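Long-range contact in fatty acid CoA ligase (PDB 6SQ8), which belongs to the AMP-binding (ANL) family of enzymes and here holds adenosine monophosphate between a large N-terminal region and a small C-terminal domain: residues Arg36-Gly50 and Thr144-Ala156. Numbering follows the deposited sequence.
Sequences RLLAHALTEAGIPPG and TPLRYREHPEGIA
Arg149 reaches across to Ile47 and Pro49, the guanidinium lying between Thr43 in the last turn of helix 28-44 and Pro49 in the loop after it. Its chain turns at chi3 (-60°), which brings NH1 and NH2 to the same carbonyl: Arg149 NH2 donates to Ile47 O at a modelled 2.4 Å, very short and uncertain in length at this resolution, and NH1 adds a weak bond to that oxygen, bent to 124°. Pro49 CD lies over one face of the guanidinium and Thr43 OG1 over the opposite one, each offset toward the rim; the Pro49 ring crosses the arginine chain at about a right angle, its CG 3.6 Å from Arg149 NE. Arg149 NE donates to the carbonyl of Ile73, just past the end of helix 61-72.

Helix 28-44 closes in a Schellman motif with Gly46 at positive phi, and the chain then heads for strand 52-56 of the five-stranded parallel sheet in the N-terminal region. Residues 144-154 run over the outside of this helix and its exit loop, near the protein surface, and then enter strand 155-160.

Beyond the arginine, Pro49 CB sits 4.0 Å from Pro152 CD, while Pro49 O lies over one face of the His151 ring, whose NE2 is hydrogen-bonded to His76. In the ring plane, His151 ND1 accepts from Glu153 N inside a type I turn. At the other end, Leu146 CD1 meets Ala39 CB at 3.4 Å, and the extended Arg36 chain passes Thr144 O with its CD.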
loop_
_atom_site.group_PDB
_atom_site.type_symbol
_atom_site.label_atom_id
_atom_site.label_comp_id
_atom_site.label_asym_id
_atom_site.label_seq_id
_atom_site.Cartn_x
_atom_site.Cartn_y
_atom_site.Cartn_z
ATOM N N ARG A 36 6.251 15.427 -21.868
ATOM C CA ARG A 36 5.966 15.742 -23.266
ATOM C C ARG A 36 6.795 14.814 -24.167
ATOM O O ARG A 36 6.267 14.170 -25.092
ATOM C CB ARG A 36 6.310 17.202 -23.573
ATOM C CG ARG A 36 5.482 18.250 -22.850
ATOM C CD ARG A 36 5.899 19.627 -23.311
ATOM N NE ARG A 36 5.629 20.633 -22.301
ATOM C CZ ARG A 36 6.524 21.492 -21.831
ATOM N NH1 ARG A 36 7.765 21.447 -22.286
ATOM N NH2 ARG A 36 6.164 22.425 -20.951
ATOM N N LEU A 37 8.091 14.745 -23.854
ATOM C CA LEU A 37 9.055 13.934 -24.569
ATOM C C LEU A 37 8.614 12.465 -24.605
ATOM O O LEU A 37 8.488 11.868 -25.670
ATOM C CB LEU A 37 10.407 14.092 -23.869
ATOM C CG LEU A 37 11.624 13.637 -24.681
ATOM C CD1 LEU A 37 12.820 14.536 -24.379
ATOM C CD2 LEU A 37 11.961 12.173 -24.425
ATOM N N LEU A 38 8.380 11.890 -23.423
ATOM C CA LEU A 38 8.044 10.488 -23.294
ATOM C C LEU A 38 6.686 10.215 -23.942
ATOM O O LEU A 38 6.490 9.156 -24.538
ATOM C CB LEU A 38 8.000 10.131 -21.806
ATOM C CG LEU A 38 9.333 10.129 -21.079
ATOM C CD1 LEU A 38 9.130 9.916 -19.607
ATOM C CD2 LEU A 38 10.211 9.029 -21.602
ATOM N N ALA A 39 5.754 11.163 -23.788
ATOM C CA ALA A 39 4.428 11.044 -24.364
ATOM C C ALA A 39 4.543 10.907 -25.888
ATOM O O ALA A 39 4.029 9.962 -26.469
ATOM C CB ALA A 39 3.592 12.233 -23.976
ATOM N N HIS A 40 5.252 11.853 -26.504
ATOM C CA HIS A 40 5.483 11.852 -27.952
ATOM C C HIS A 40 6.154 10.536 -28.400
ATOM O O HIS A 40 5.692 9.877 -29.325
ATOM C CB HIS A 40 6.291 13.094 -28.348
ATOM C CG HIS A 40 6.497 13.207 -29.821
ATOM N ND1 HIS A 40 7.582 12.638 -30.482
ATOM C CD2 HIS A 40 5.769 13.851 -30.757
ATOM C CE1 HIS A 40 7.502 12.925 -31.767
ATOM N NE2 HIS A 40 6.393 13.648 -31.961
ATOM N N ALA A 41 7.224 10.131 -27.712
ATOM C CA ALA A 41 7.970 8.936 -28.068
ATOM C C ALA A 41 7.083 7.680 -28.051
ATOM O O ALA A 41 7.212 6.809 -28.918
ATOM C CB ALA A 41 9.142 8.782 -27.132
ATOM N N LEU A 42 6.205 7.572 -27.043
ATOM C CA LEU A 42 5.316 6.395 -26.865
ATOM C C LEU A 42 4.230 6.403 -27.951
ATOM O O LEU A 42 3.863 5.346 -28.470
ATOM C CB LEU A 42 4.670 6.440 -25.474
ATOM C CG LEU A 42 5.571 6.137 -24.284
ATOM C CD1 LEU A 42 4.948 6.663 -23.004
ATOM C CD2 LEU A 42 5.815 4.651 -24.159
ATOM N N THR A 43 3.701 7.603 -28.238
ATOM C CA THR A 43 2.724 7.825 -29.293
ATOM C C THR A 43 3.332 7.340 -30.611
ATOM O O THR A 43 2.765 6.446 -31.246
ATOM C CB THR A 43 2.272 9.297 -29.328
ATOM O OG1 THR A 43 1.129 9.431 -28.475
ATOM C CG2 THR A 43 1.935 9.829 -30.706
ATOM N N GLU A 44 4.510 7.889 -30.954
ATOM C CA GLU A 44 5.220 7.614 -32.214
ATOM C C GLU A 44 5.547 6.129 -32.357
ATOM O O GLU A 44 5.633 5.647 -33.457
ATOM C CB GLU A 44 6.529 8.402 -32.327
ATOM C CG GLU A 44 6.353 9.891 -32.561
ATOM C CD GLU A 44 5.440 10.327 -33.694
ATOM O OE1 GLU A 44 4.872 11.437 -33.588
ATOM O OE2 GLU A 44 5.282 9.540 -34.648
ATOM N N ALA A 45 5.739 5.416 -31.251
ATOM C CA ALA A 45 6.137 4.012 -31.290
ATOM C C ALA A 45 4.951 3.101 -31.623
ATOM O O ALA A 45 5.111 1.874 -31.678
ATOM C CB ALA A 45 6.767 3.623 -29.972
ATOM N N GLY A 46 3.750 3.680 -31.778
ATOM C CA GLY A 46 2.550 2.967 -32.248
ATOM C C GLY A 46 1.742 2.265 -31.154
ATOM O O GLY A 46 1.002 1.320 -31.429
ATOM N N ILE A 47 1.914 2.714 -29.908
ATOM C CA ILE A 47 1.135 2.274 -28.766
ATOM C C ILE A 47 -0.244 2.925 -28.858
ATOM O O ILE A 47 -0.365 4.145 -28.737
ATOM C CB ILE A 47 1.858 2.639 -27.457
ATOM C CG1 ILE A 47 3.294 2.107 -27.411
ATOM C CG2 ILE A 47 1.049 2.166 -26.263
ATOM C CD1 ILE A 47 4.129 2.647 -26.271
ATOM N N PRO A 48 -1.328 2.135 -29.052
ATOM C CA PRO A 48 -2.680 2.687 -29.142
ATOM C C PRO A 48 -3.369 2.907 -27.792
ATOM O O PRO A 48 -3.083 2.205 -26.821
ATOM C CB PRO A 48 -3.412 1.595 -29.939
ATOM C CG PRO A 48 -2.729 0.285 -29.523
ATOM C CD PRO A 48 -1.298 0.671 -29.215
ATOM N N PRO A 49 -4.308 3.880 -27.700
ATOM C CA PRO A 49 -5.022 4.196 -26.458
ATOM C C PRO A 49 -5.602 3.092 -25.549
ATOM O O PRO A 49 -5.495 3.178 -24.321
ATOM C CB PRO A 49 -6.191 5.015 -27.009
ATOM C CG PRO A 49 -5.537 5.827 -28.088
ATOM C CD PRO A 49 -4.658 4.807 -28.786
ATOM N N GLY A 50 -6.236 2.065 -26.099
ATOM C CA GLY A 50 -6.953 1.134 -25.207
ATOM C C GLY A 50 -6.060 0.265 -24.321
ATOM O O GLY A 50 -6.563 -0.425 -23.435
ATOM N N THR A 144 6.849 21.353 -29.008
ATOM C CA THR A 144 5.785 20.307 -29.087
ATOM C C THR A 144 5.014 20.277 -27.768
ATOM O O THR A 144 5.607 20.048 -26.714
ATOM C CB THR A 144 6.320 18.891 -29.396
ATOM O OG1 THR A 144 7.512 18.961 -30.186
ATOM C CG2 THR A 144 5.279 18.025 -30.088
ATOM N N PRO A 145 3.670 20.459 -27.763
ATOM C CA PRO A 145 2.879 20.407 -26.533
ATOM C C PRO A 145 2.436 18.971 -26.213
ATOM O O PRO A 145 2.520 18.106 -27.095
ATOM C CB PRO A 145 1.681 21.295 -26.901
ATOM C CG PRO A 145 1.432 20.954 -28.352
ATOM C CD PRO A 145 2.810 20.698 -28.933
ATOM N N LEU A 146 1.967 18.736 -24.979
ATOM C CA LEU A 146 1.518 17.424 -24.586
ATOM C C LEU A 146 0.187 17.124 -25.301
ATOM O O LEU A 146 -0.767 17.890 -25.216
ATOM C CB LEU A 146 1.401 17.364 -23.057
ATOM C CG LEU A 146 0.954 16.023 -22.453
ATOM C CD1 LEU A 146 1.916 14.910 -22.818
ATOM C CD2 LEU A 146 0.804 16.090 -20.945
ATOM N N ARG A 147 0.176 16.008 -26.039
ATOM C CA ARG A 147 -0.934 15.644 -26.902
ATOM C C ARG A 147 -1.664 14.489 -26.215
ATOM O O ARG A 147 -1.220 13.328 -26.303
ATOM C CB ARG A 147 -0.436 15.304 -28.318
ATOM N N TYR A 148 -2.762 14.806 -25.519
ATOM C CA TYR A 148 -3.552 13.794 -24.767
ATOM C C TYR A 148 -4.433 12.972 -25.719
ATOM O O TYR A 148 -4.935 13.473 -26.694
ATOM C CB TYR A 148 -4.457 14.447 -23.722
ATOM C CG TYR A 148 -3.768 15.248 -22.643
ATOM C CD1 TYR A 148 -3.425 16.580 -22.836
ATOM C CD2 TYR A 148 -3.520 14.692 -21.395
ATOM C CE1 TYR A 148 -2.834 17.327 -21.829
ATOM C CE2 TYR A 148 -2.933 15.428 -20.373
ATOM C CZ TYR A 148 -2.592 16.754 -20.595
ATOM O OH TYR A 148 -1.989 17.489 -19.624
ATOM N N ARG A 149 -4.606 11.694 -25.411
ATOM C CA ARG A 149 -5.614 10.829 -26.021
ATOM C C ARG A 149 -6.450 10.225 -24.875
ATOM O O ARG A 149 -6.020 10.218 -23.720
ATOM C CB ARG A 149 -4.946 9.740 -26.877
ATOM C CG ARG A 149 -3.770 10.210 -27.728
ATOM C CD ARG A 149 -3.164 9.114 -28.595
ATOM N NE ARG A 149 -2.649 7.967 -27.851
ATOM C CZ ARG A 149 -2.006 6.921 -28.389
ATOM N NH1 ARG A 149 -1.592 6.966 -29.642
ATOM N NH2 ARG A 149 -1.785 5.829 -27.674
ATOM N N GLU A 150 -7.638 9.714 -25.209
ATOM C CA GLU A 150 -8.590 9.184 -24.256
ATOM C C GLU A 150 -8.535 7.660 -24.219
ATOM O O GLU A 150 -8.656 7.021 -25.247
ATOM C CB GLU A 150 -10.003 9.577 -24.671
ATOM C CG GLU A 150 -10.390 10.944 -24.167
ATOM C CD GLU A 150 -10.953 10.902 -22.761
ATOM O OE1 GLU A 150 -10.381 11.565 -21.892
ATOM O OE2 GLU A 150 -11.966 10.200 -22.513
ATOM N N HIS A 151 -8.402 7.090 -23.016
ATOM C CA HIS A 151 -8.597 5.662 -22.839
ATOM C C HIS A 151 -10.060 5.353 -23.143
ATOM O O HIS A 151 -10.954 5.955 -22.559
ATOM C CB HIS A 151 -8.136 5.235 -21.434
ATOM C CG HIS A 151 -7.870 3.775 -21.272
ATOM N ND1 HIS A 151 -8.858 2.820 -21.382
ATOM C CD2 HIS A 151 -6.746 3.105 -20.946
ATOM C CE1 HIS A 151 -8.345 1.624 -21.158
ATOM N NE2 HIS A 151 -7.058 1.768 -20.879
ATOM N N PRO A 152 -10.365 4.437 -24.095
ATOM C CA PRO A 152 -11.749 4.082 -24.400
ATOM C C PRO A 152 -12.604 3.739 -23.169
ATOM O O PRO A 152 -13.795 4.043 -23.177
ATOM C CB PRO A 152 -11.633 2.819 -25.271
ATOM C CG PRO A 152 -10.254 2.900 -25.891
ATOM C CD PRO A 152 -9.398 3.699 -24.926
ATOM N N GLU A 153 -12.008 3.103 -22.145
ATOM C CA GLU A 153 -12.774 2.659 -20.969
ATOM C C GLU A 153 -12.326 3.404 -19.701
ATOM O O GLU A 153 -12.689 3.006 -18.608
ATOM C CB GLU A 153 -12.758 1.131 -20.819
ATOM C CG GLU A 153 -11.551 0.419 -21.392
ATOM C CD GLU A 153 -11.890 -0.822 -22.183
ATOM O OE1 GLU A 153 -12.133 -0.652 -23.379
ATOM O OE2 GLU A 153 -11.906 -1.949 -21.610
ATOM N N GLY A 154 -11.590 4.506 -19.859
ATOM C CA GLY A 154 -11.316 5.465 -18.772
ATOM C C GLY A 154 -10.377 4.946 -17.678
ATOM O O GLY A 154 -10.376 5.463 -16.556
ATOM N N ILE A 155 -9.550 3.947 -18.003
ATOM C CA ILE A 155 -8.664 3.291 -17.043
ATOM C C ILE A 155 -7.313 4.015 -17.009
ATOM O O ILE A 155 -6.721 4.326 -18.057
ATOM C CB ILE A 155 -8.525 1.799 -17.387
ATOM C CG1 ILE A 155 -9.897 1.126 -17.462
ATOM C CG2 ILE A 155 -7.605 1.091 -16.400
ATOM C CD1 ILE A 155 -10.762 1.342 -16.240
ATOM N N ALA A 156 -6.854 4.302 -15.780
ATOM C CA ALA A 156 -5.600 5.000 -15.531
ATOM C C ALA A 156 -4.506 4.001 -15.146
ATOM O O ALA A 156 -3.348 4.180 -15.526
ATOM C CB ALA A 156 -5.799 6.028 -14.447
#